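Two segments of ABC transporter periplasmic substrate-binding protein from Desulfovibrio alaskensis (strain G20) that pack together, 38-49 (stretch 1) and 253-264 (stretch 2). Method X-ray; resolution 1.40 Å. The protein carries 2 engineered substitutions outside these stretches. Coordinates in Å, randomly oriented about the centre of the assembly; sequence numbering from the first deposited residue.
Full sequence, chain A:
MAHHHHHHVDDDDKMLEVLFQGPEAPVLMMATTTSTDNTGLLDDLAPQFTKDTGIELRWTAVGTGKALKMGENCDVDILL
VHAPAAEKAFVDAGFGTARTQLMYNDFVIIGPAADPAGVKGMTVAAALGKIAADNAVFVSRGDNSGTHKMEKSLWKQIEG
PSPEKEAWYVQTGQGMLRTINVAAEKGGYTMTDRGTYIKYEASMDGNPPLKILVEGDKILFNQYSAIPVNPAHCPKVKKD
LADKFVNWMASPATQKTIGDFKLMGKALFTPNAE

Stretch 1 38-49: NTGLLDDLAPQF
Stretch 2 253-264: ATQKTIGDFKLM

The two stretches pack largely through apolar side chains, with backbone and polar atoms at the edges of the contact, and with no hydrogen bond between them, and bury 418 Å² in total. Helix 41-49 and helix 253-260 run nearly antiparallel, at 154° between their N-to-C directions, with axes 11.1 Å apart at closest approach. Beyond the second helix the chain is extended (phi/psi -65/137 at Phe261, -110/118 at Leu263), and the CA atoms of Leu41 and Phe261 lie 7.3 Å apart, those of Thr39 and Leu263 7.4 Å.

Phe261 has the largest area covered by the other stretch, 100 Å². Its CA-CB bond points toward stretch 1, and chi1 of 177° (t) with chi2 of 76° carries the ring to the start of helix 41-49. Leu41, buried and in the t,p rotamer, lays CD1 over one ring face, 4.0 Å from the centroid and 3.7 Å from Phe261 CG, a CH-pi contact. At the ring edge, Thr39 O lies 3.3 Å from Phe261 CZ and Asp44 CG 4.0 Å from Phe261 CE1. Gly40, at the N-cap position, adopts phi/psi of 79/4, a positive phi that favours glycine; its C is 3.9 Å from Phe261 CZ. Thr39 (chi1 p) accepts a hydrogen bond at OG1 from Leu41 N (3.1 Å), which bridges this turn.

One turn further along, Leu45 (m,t) points sideways from its CA, but its end comes nearer stretch 2. Its CD1 lies 4.2 Å from Ile258 CG1 and its CD2 3.8 Å from Thr257 CG2, where branched side chains offer methyl and methylene groups to a buried leucine. Ile258 is m,t; Thr257, chi1 m, points toward stretch 1, and its CG2 also lies 3.7 Å from Gln48 NE2. That amide is oriented by a hydrogen bond from Gln48 NE2 to Asp44 O (3.0 Å), with Gln48 chi1 m, chi2 t and chi3 71°.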

# COMPACT_ATOMS: atom_id res chain seq x y z
N ASN A 38 9.55 -0.17 -3.17
CA ASN A 38 9.28 -0.71 -4.51
C ASN A 38 8.62 0.22 -5.50
O ASN A 38 8.90 0.04 -6.70
CB ASN A 38 8.50 -2.00 -4.46
CG ASN A 38 9.31 -3.13 -3.84
OD1 ASN A 38 10.52 -3.05 -3.76
ND2 ASN A 38 8.61 -4.15 -3.40
N THR A 39 7.79 1.18 -5.07
CA THR A 39 7.10 2.08 -6.00
C THR A 39 8.09 3.04 -6.64
O THR A 39 7.76 3.65 -7.65
CB THR A 39 6.03 2.99 -5.31
OG1 THR A 39 6.63 3.89 -4.34
CG2 THR A 39 4.93 2.14 -4.60
N GLY A 40 9.19 3.30 -5.95
CA GLY A 40 10.18 4.29 -6.35
C GLY A 40 9.83 5.75 -6.06
O GLY A 40 10.61 6.65 -6.43
N LEU A 41 8.70 6.00 -5.39
CA LEU A 41 8.28 7.37 -5.05
C LEU A 41 9.39 8.13 -4.30
O LEU A 41 9.59 9.30 -4.63
CB LEU A 41 6.99 7.35 -4.24
CG LEU A 41 6.49 8.76 -3.81
CD1 LEU A 41 6.04 9.56 -4.97
CD2 LEU A 41 5.38 8.61 -2.75
N LEU A 42 9.99 7.54 -3.31
CA LEU A 42 10.99 8.23 -2.49
C LEU A 42 12.25 8.55 -3.29
O LEU A 42 12.89 9.56 -3.04
CB LEU A 42 11.39 7.40 -1.25
CG LEU A 42 10.25 7.32 -0.21
CD1 LEU A 42 10.64 6.36 0.88
CD2 LEU A 42 9.87 8.69 0.39
N ASP A 43 12.58 7.72 -4.29
CA ASP A 43 13.72 8.05 -5.17
C ASP A 43 13.46 9.31 -5.95
O ASP A 43 14.44 9.99 -6.29
CB ASP A 43 14.00 6.91 -6.13
CG ASP A 43 14.41 5.67 -5.44
OD1 ASP A 43 15.30 5.69 -4.61
OD2 ASP A 43 13.86 4.58 -5.72
N ASP A 44 12.23 9.60 -6.29
CA ASP A 44 11.85 10.88 -6.90
C ASP A 44 11.76 12.01 -5.94
O ASP A 44 12.19 13.13 -6.22
CB ASP A 44 10.48 10.73 -7.60
CG ASP A 44 10.56 10.72 -9.07
OD1 ASP A 44 11.36 9.90 -9.61
OD2 ASP A 44 9.79 11.51 -9.66
N LEU A 45 11.14 11.77 -4.76
CA LEU A 45 10.88 12.84 -3.80
C LEU A 45 12.11 13.28 -3.07
O LEU A 45 12.24 14.49 -2.75
CB LEU A 45 9.81 12.38 -2.76
CG LEU A 45 8.42 12.25 -3.31
CD1 LEU A 45 7.49 11.84 -2.15
CD2 LEU A 45 7.84 13.51 -4.04
N ALA A 46 12.95 12.33 -2.70
CA ALA A 46 14.07 12.66 -1.80
C ALA A 46 15.03 13.77 -2.35
O ALA A 46 15.33 14.73 -1.65
CB ALA A 46 14.83 11.44 -1.37
N PRO A 47 15.40 13.74 -3.65
CA PRO A 47 16.28 14.85 -4.12
C PRO A 47 15.53 16.17 -4.15
O PRO A 47 16.11 17.23 -3.87
CB PRO A 47 16.65 14.45 -5.56
CG PRO A 47 16.32 13.03 -5.69
CD PRO A 47 15.33 12.64 -4.62
N GLN A 48 14.22 16.14 -4.40
CA GLN A 48 13.45 17.39 -4.36
C GLN A 48 13.34 17.97 -2.92
O GLN A 48 13.44 19.19 -2.67
CB GLN A 48 12.05 17.21 -4.94
CG GLN A 48 12.03 16.56 -6.35
CD GLN A 48 10.67 16.39 -7.05
OE1 GLN A 48 10.05 17.36 -7.50
NE2 GLN A 48 10.27 15.12 -7.29
N PHE A 49 13.10 17.09 -1.94
CA PHE A 49 13.09 17.48 -0.54
C PHE A 49 14.44 18.10 -0.19
O PHE A 49 14.48 19.16 0.51
CB PHE A 49 12.83 16.21 0.35
CG PHE A 49 12.91 16.46 1.85
CD1 PHE A 49 12.15 17.35 2.46
CD2 PHE A 49 13.90 15.77 2.63
CE1 PHE A 49 12.22 17.59 3.83
CE2 PHE A 49 13.94 15.98 3.99
CZ PHE A 49 13.08 16.88 4.59
N ALA A 253 2.46 22.09 -3.26
CA ALA A 253 3.33 21.81 -4.39
C ALA A 253 3.77 20.33 -4.31
O ALA A 253 3.84 19.68 -5.31
CB ALA A 253 4.55 22.73 -4.43
N THR A 254 4.13 19.83 -3.09
CA THR A 254 4.58 18.43 -3.05
C THR A 254 3.39 17.48 -3.20
O THR A 254 3.52 16.46 -3.83
CB THR A 254 5.35 18.12 -1.76
OG1 THR A 254 6.47 19.06 -1.63
CG2 THR A 254 5.87 16.71 -1.73
N GLN A 255 2.22 17.82 -2.68
CA GLN A 255 0.97 17.09 -2.99
C GLN A 255 0.76 16.92 -4.48
O GLN A 255 0.51 15.84 -4.98
CB GLN A 255 -0.19 17.72 -2.27
CG GLN A 255 -0.14 17.62 -0.74
CD GLN A 255 -0.62 16.29 -0.27
OE1 GLN A 255 -1.83 16.05 -0.37
NE2 GLN A 255 0.30 15.43 0.26
N LYS A 256 0.94 18.02 -5.21
CA LYS A 256 0.80 17.97 -6.64
C LYS A 256 1.85 17.03 -7.22
O LYS A 256 1.53 16.24 -8.08
CB LYS A 256 0.88 19.41 -7.25
CG LYS A 256 0.73 19.45 -8.75
CD LYS A 256 0.70 20.88 -9.28
CE LYS A 256 0.27 20.81 -10.75
NZ LYS A 256 0.65 22.00 -11.57
N THR A 257 3.10 17.09 -6.77
CA THR A 257 4.17 16.24 -7.22
C THR A 257 3.80 14.75 -6.97
O THR A 257 4.10 13.85 -7.82
CB THR A 257 5.54 16.51 -6.54
OG1 THR A 257 5.99 17.89 -6.81
CG2 THR A 257 6.62 15.58 -7.00
N ILE A 258 3.24 14.47 -5.78
CA ILE A 258 2.87 13.07 -5.48
C ILE A 258 1.76 12.64 -6.45
O ILE A 258 1.84 11.52 -7.05
CB ILE A 258 2.41 13.01 -4.05
CG1 ILE A 258 3.63 13.18 -3.11
CG2 ILE A 258 1.66 11.69 -3.74
CD1 ILE A 258 3.24 13.36 -1.70
N GLY A 259 0.78 13.48 -6.68
CA GLY A 259 -0.35 13.17 -7.60
C GLY A 259 0.10 13.00 -9.04
O GLY A 259 -0.43 12.12 -9.85
N ASP A 260 1.13 13.76 -9.42
CA ASP A 260 1.73 13.58 -10.76
C ASP A 260 2.76 12.48 -10.96
O ASP A 260 3.18 12.21 -12.08
CB ASP A 260 2.37 14.93 -11.13
CG ASP A 260 1.33 15.98 -11.45
OD1 ASP A 260 0.18 15.65 -11.63
OD2 ASP A 260 1.71 17.17 -11.47
N PHE A 261 3.14 11.76 -9.89
CA PHE A 261 4.10 10.66 -9.99
C PHE A 261 3.49 9.56 -10.82
O PHE A 261 2.31 9.28 -10.72
CB PHE A 261 4.44 10.10 -8.57
CG PHE A 261 5.37 8.93 -8.57
CD1 PHE A 261 6.71 9.10 -8.81
CD2 PHE A 261 4.89 7.63 -8.42
CE1 PHE A 261 7.59 8.05 -8.83
CE2 PHE A 261 5.81 6.59 -8.45
CZ PHE A 261 7.11 6.78 -8.65
N LYS A 262 4.29 9.02 -11.68
CA LYS A 262 3.89 7.90 -12.58
C LYS A 262 4.75 6.73 -12.43
O LYS A 262 5.97 6.82 -12.32
CB LYS A 262 4.08 8.30 -14.08
CG LYS A 262 3.47 9.62 -14.46
CD LYS A 262 2.01 9.46 -14.64
CE LYS A 262 1.38 10.85 -14.91
NZ LYS A 262 -0.02 10.72 -14.75
N LEU A 263 4.14 5.55 -12.49
CA LEU A 263 4.83 4.31 -12.65
C LEU A 263 4.54 3.76 -14.03
O LEU A 263 3.38 3.62 -14.37
CB LEU A 263 4.29 3.32 -11.55
CG LEU A 263 4.94 1.95 -11.62
CD1 LEU A 263 6.42 1.99 -11.30
CD2 LEU A 263 4.24 0.87 -10.75
N MET A 264 5.59 3.61 -14.84
CA MET A 264 5.45 3.23 -16.25
C MET A 264 4.35 4.04 -16.91
O MET A 264 3.47 3.54 -17.60
CB MET A 264 5.22 1.75 -16.40
CG MET A 264 6.41 1.02 -15.86
SD MET A 264 6.20 -0.75 -15.85
CE MET A 264 7.73 -1.09 -15.01